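Local coordinates for cadherin-5 (Gallus gallus, PDB 3PPE), which mediates calcium-dependent, homophilic adhesion between endothelial cells and helps couple actin filaments to their junctions, at residues 32-38 / 72-78. Numbering follows the deposited sequence.
Sequences NAMYIIE and TAHIIDR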
ATOM      1  N   ASN A  32      12.782  22.701   3.223  1.00 33.28           N
ATOM      2  CA  ASN A  32      14.126  22.213   2.937  1.00 31.67           C
ATOM      3  C   ASN A  32      14.375  20.830   3.528  1.00 29.24           C
ATOM      4  O   ASN A  32      15.501  20.333   3.516  1.00 29.35           O
ATOM      5  CB  ASN A  32      15.175  23.202   3.450  1.00 32.25           C
ATOM      6  CG  ASN A  32      14.814  24.643   3.151  1.00 34.57           C
ATOM      7  OD1 ASN A  32      14.108  25.292   3.924  1.00 34.60           O
ATOM      8  ND2 ASN A  32      15.297  25.152   2.024  1.00 33.17           N
ATOM      9  N   ALA A  33      13.317  20.215   4.046  1.00 26.88           N
ATOM     10  CA  ALA A  33      13.433  18.899   4.723  1.00 26.02           C
ATOM     11  C   ALA A  33      13.399  17.717   3.746  1.00 25.34           C
ATOM     12  O   ALA A  33      12.695  17.770   2.715  1.00 24.37           O
ATOM     13  CB  ALA A  33      12.329  18.741   5.736  1.00 24.81           C
ATOM     14  N   MET A  34      14.172  16.677   4.074  1.00 23.69           N
ATOM     15  CA  MET A  34      14.186  15.434   3.334  1.00 24.70           C
ATOM     16  C   MET A  34      14.090  14.243   4.290  1.00 20.42           C
ATOM     17  O   MET A  34      14.782  14.213   5.305  1.00 18.78           O
ATOM     18  CB  MET A  34      15.501  15.288   2.579  1.00 24.77           C
ATOM     19  CG  MET A  34      15.701  16.217   1.387  1.00 29.90           C
ATOM     20  SD  MET A  34      17.363  15.861   0.797  1.00 35.98           S
ATOM     21  CE  MET A  34      18.255  15.672   2.388  1.00 35.85           C
ATOM     22  N   TYR A  35      13.286  13.253   3.909  1.00 16.71           N
ATOM     23  CA  TYR A  35      13.203  11.978   4.590  1.00 14.28           C
ATOM     24  C   TYR A  35      14.391  11.119   4.185  1.00 13.82           C
ATOM     25  O   TYR A  35      14.687  10.978   3.001  1.00 13.02           O
ATOM     26  CB  TYR A  35      11.888  11.266   4.234  1.00 14.75           C
ATOM     27  CG  TYR A  35      10.654  11.959   4.734  1.00 13.84           C
ATOM     28  CD1 TYR A  35       9.929  12.816   3.913  1.00 15.27           C
ATOM     29  CD2 TYR A  35      10.182  11.742   6.032  1.00 15.34           C
ATOM     30  CE1 TYR A  35       8.767  13.449   4.375  1.00 16.11           C
ATOM     31  CE2 TYR A  35       9.008  12.383   6.503  1.00 13.16           C
ATOM     32  CZ  TYR A  35       8.323  13.235   5.684  1.00 14.97           C
ATOM     33  OH  TYR A  35       7.168  13.858   6.143  1.00 15.94           O
ATOM     34  N   ILE A  36      15.098  10.589   5.186  1.00 13.32           N
ATOM     35  CA  ILE A  36      16.290   9.755   4.992  1.00 12.28           C
ATOM     36  C   ILE A  36      16.050   8.479   5.785  1.00 11.33           C
ATOM     37  O   ILE A  36      15.468   8.524   6.881  1.00 11.19           O
ATOM     38  CB  ILE A  36      17.573  10.444   5.520  1.00 12.22           C
ATOM     39  CG1 ILE A  36      17.754  11.839   4.891  1.00 14.44           C
ATOM     40  CG2 ILE A  36      18.813   9.618   5.215  1.00 13.00           C
ATOM     41  CD1 ILE A  36      17.860  11.836   3.334  1.00 12.40           C
ATOM     42  N   ILE A  37      16.442   7.338   5.226  1.00 10.76           N
ATOM     43  CA  ILE A  37      16.337   6.065   5.957  1.00 10.61           C
ATOM     44  C   ILE A  37      17.665   5.338   6.081  1.00 10.95           C
ATOM     45  O   ILE A  37      18.549   5.535   5.267  1.00 10.37           O
ATOM     46  CB  ILE A  37      15.241   5.109   5.334  1.00 10.23           C
ATOM     47  CG1 ILE A  37      15.531   4.841   3.841  1.00 11.24           C
ATOM     48  CG2 ILE A  37      13.870   5.725   5.494  1.00 10.03           C
ATOM     49  CD1 ILE A  37      14.570   3.745   3.157  1.00 11.36           C
ATOM     50  N   GLU A  38      17.778   4.482   7.113  1.00 11.41           N
ATOM     51  CA  GLU A  38      18.907   3.627   7.319  1.00 12.57           C
ATOM     52  C   GLU A  38      18.327   2.316   7.804  1.00 11.87           C
ATOM     53  O   GLU A  38      17.148   2.252   8.110  1.00 11.62           O
ATOM     54  CB  GLU A  38      19.833   4.197   8.407  1.00 12.82           C
ATOM     55  CG  GLU A  38      19.231   4.146   9.783  1.00 14.48           C
ATOM     56  CD  GLU A  38      20.165   4.646  10.903  1.00 15.78           C
ATOM     57  OE1 GLU A  38      21.114   3.929  11.284  1.00 14.50           O
ATOM     58  OE2 GLU A  38      19.907   5.742  11.429  1.00 17.47           O
ATOM     59  N   THR A  72      15.201   2.828  10.279  1.00 12.32           N
ATOM     60  CA  THR A  72      15.076   4.030  11.090  1.00 11.87           C
ATOM     61  C   THR A  72      14.914   5.201  10.153  1.00 12.18           C
ATOM     62  O   THR A  72      15.639   5.318   9.170  1.00 11.55           O
ATOM     63  CB  THR A  72      16.297   4.245  12.017  1.00 12.35           C
ATOM     64  OG1 THR A  72      16.392   3.128  12.897  1.00 13.07           O
ATOM     65  CG2 THR A  72      16.130   5.501  12.876  1.00 11.41           C
ATOM     66  N   ALA A  73      13.926   6.037  10.456  1.00 12.38           N
ATOM     67  CA  ALA A  73      13.620   7.195   9.652  1.00 12.77           C
ATOM     68  C   ALA A  73      14.200   8.471  10.272  1.00 12.71           C
ATOM     69  O   ALA A  73      14.247   8.614  11.489  1.00 11.69           O
ATOM     70  CB  ALA A  73      12.094   7.302   9.466  1.00 12.16           C
ATOM     71  N   HIS A  74      14.639   9.392   9.418  1.00 12.49           N
ATOM     72  CA  HIS A  74      14.989  10.738   9.855  1.00 13.10           C
ATOM     73  C   HIS A  74      14.285  11.795   9.008  1.00 14.10           C
ATOM     74  O   HIS A  74      13.530  11.467   8.093  1.00 14.70           O
ATOM     75  CB  HIS A  74      16.503  10.943   9.799  1.00 13.35           C
ATOM     76  CG  HIS A  74      17.291   9.761  10.275  1.00 10.46           C
ATOM     77  ND1 HIS A  74      18.157   9.825  11.346  1.00 11.59           N
ATOM     78  CD2 HIS A  74      17.343   8.484   9.825  1.00 13.54           C
ATOM     79  CE1 HIS A  74      18.709   8.639  11.535  1.00 12.16           C
ATOM     80  NE2 HIS A  74      18.232   7.808  10.626  1.00 12.15           N
ATOM     81  N   ILE A  75      14.538  13.061   9.320  1.00 13.76           N
ATOM     82  CA  ILE A  75      14.173  14.156   8.431  1.00 15.34           C
ATOM     83  C   ILE A  75      15.164  15.310   8.542  1.00 15.48           C
ATOM     84  O   ILE A  75      15.361  15.870   9.620  1.00 15.01           O
ATOM     85  CB  ILE A  75      12.755  14.679   8.731  1.00 16.24           C
ATOM     86  CG1 ILE A  75      12.315  15.675   7.656  1.00 19.84           C
ATOM     87  CG2 ILE A  75      12.704  15.319  10.109  1.00 17.95           C
ATOM     88  CD1 ILE A  75      10.840  16.008   7.699  1.00 18.32           C
ATOM     89  N   ILE A  76      15.784  15.661   7.420  1.00 15.88           N
ATOM     90  CA  ILE A  76      17.027  16.423   7.438  1.00 16.75           C
ATOM     91  C   ILE A  76      16.892  17.719   6.644  1.00 17.56           C
ATOM     92  O   ILE A  76      16.368  17.722   5.530  1.00 16.61           O
ATOM     93  CB  ILE A  76      18.200  15.605   6.870  1.00 16.56           C
ATOM     94  CG1 ILE A  76      18.370  14.301   7.652  1.00 15.70           C
ATOM     95  CG2 ILE A  76      19.484  16.421   6.899  1.00 17.91           C
ATOM     96  CD1 ILE A  76      18.629  14.506   9.129  1.00 16.98           C
ATOM     97  N   ASP A  77      17.366  18.816   7.225  1.00 17.78           N
ATOM     98  CA  ASP A  77      17.508  20.069   6.494  1.00 19.70           C
ATOM     99  C   ASP A  77      18.651  19.995   5.488  1.00 21.01           C
ATOM    100  O   ASP A  77      19.823  19.960   5.866  1.00 20.56           O
ATOM    101  CB  ASP A  77      17.735  21.231   7.463  1.00 19.95           C
ATOM    102  CG  ASP A  77      17.470  22.582   6.826  1.00 19.01           C
ATOM    103  OD1 ASP A  77      16.934  23.472   7.518  1.00 24.48           O
ATOM    104  OD2 ASP A  77      17.801  22.752   5.634  1.00 18.42           O
ATOM    105  N   ARG A  78      18.304  19.971   4.205  1.00 22.59           N
ATOM    106  CA  ARG A  78      19.281  19.723   3.152  1.00 26.18           C
ATOM    107  C   ARG A  78      20.134  20.960   2.888  1.00 25.76           C
ATOM    108  O   ARG A  78      21.117  20.902   2.151  1.00 26.54           O
ATOM    109  CB  ARG A  78      18.580  19.284   1.864  1.00 25.07           C
ATOM    110  CG  ARG A  78      17.676  20.345   1.257  1.00 28.89           C
ATOM    111  CD  ARG A  78      16.662  19.727   0.307  1.00 29.84           C
ATOM    112  NE  ARG A  78      16.933  20.076  -1.084  1.00 36.39           N
ATOM    113  CZ  ARG A  78      17.870  19.500  -1.830  1.00 39.79           C
ATOM    114  NH1 ARG A  78      18.629  18.542  -1.320  1.00 42.94           N
ATOM    115  NH2 ARG A  78      18.046  19.881  -3.088  1.00 41.33           N
TER
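Residues 33-38 and 72-77 run antiparallel, and backbone bonds join Met34 with Ile76 and Glu38 with Thr72 in both directions. Between them, His74 N gives a 2.8 Å bond to Ile36 O; the return bond from Ile36 N to His74 O is weak. The Arg78 N to Asn32 O bond continues the pairing at the far end and is almost straight.

Met34, Ile36, Glu38, Thr72, His74 and Ile76 share one face of the sheet. Here His74 NE2 donates to Glu38 OE2 at 2.8 Å. The bond is bent, with 131° at the hydrogen. The carboxylate oxygen uses its anti lone pair and lies in the imidazole plane, with the two flat groups only 15° apart. Glu38 CG sits between its backbone N and carbonyl carbon (chi1 69°), and the chain beyond it is extended, which carries the carboxylate past Thr72 to the ring edge. Thr72 lies alongside, its CB 3.7 Å from Glu38 CG. With an alanine at His74, the Glu38 carboxylate would probably lose this donor and be freer to turn. Ile36 and Ile76 cross at about a right angle, with their CG1 atoms 3.8 Å apart. The Met34 chain bends at its end and crosses Arg78 at about a right angle in van der Waals contact, Met34 CE 3.7 Å from Arg78 CB.

This pairing belongs to the first cadherin domain, EC1, whose fold is an Ig-like beta sandwich. Strand 33-39 borders its sheet within the chain, and strand 82-95 flanks 68-77 on the other side.

The other face carries Ala33, Tyr35 and Ile75, among others. Ala33 CB packs 3.6 Å from Ile75 CG1. Ile75 CD1 sits over one face of the Tyr35 ring, towards its rim, while Tyr35 OH is hydrogen-bonded to Ser26 N. Trp2 of the second subunit packs on Tyr35 and Ala73, as expected for the domain-swapped adhesive dimer.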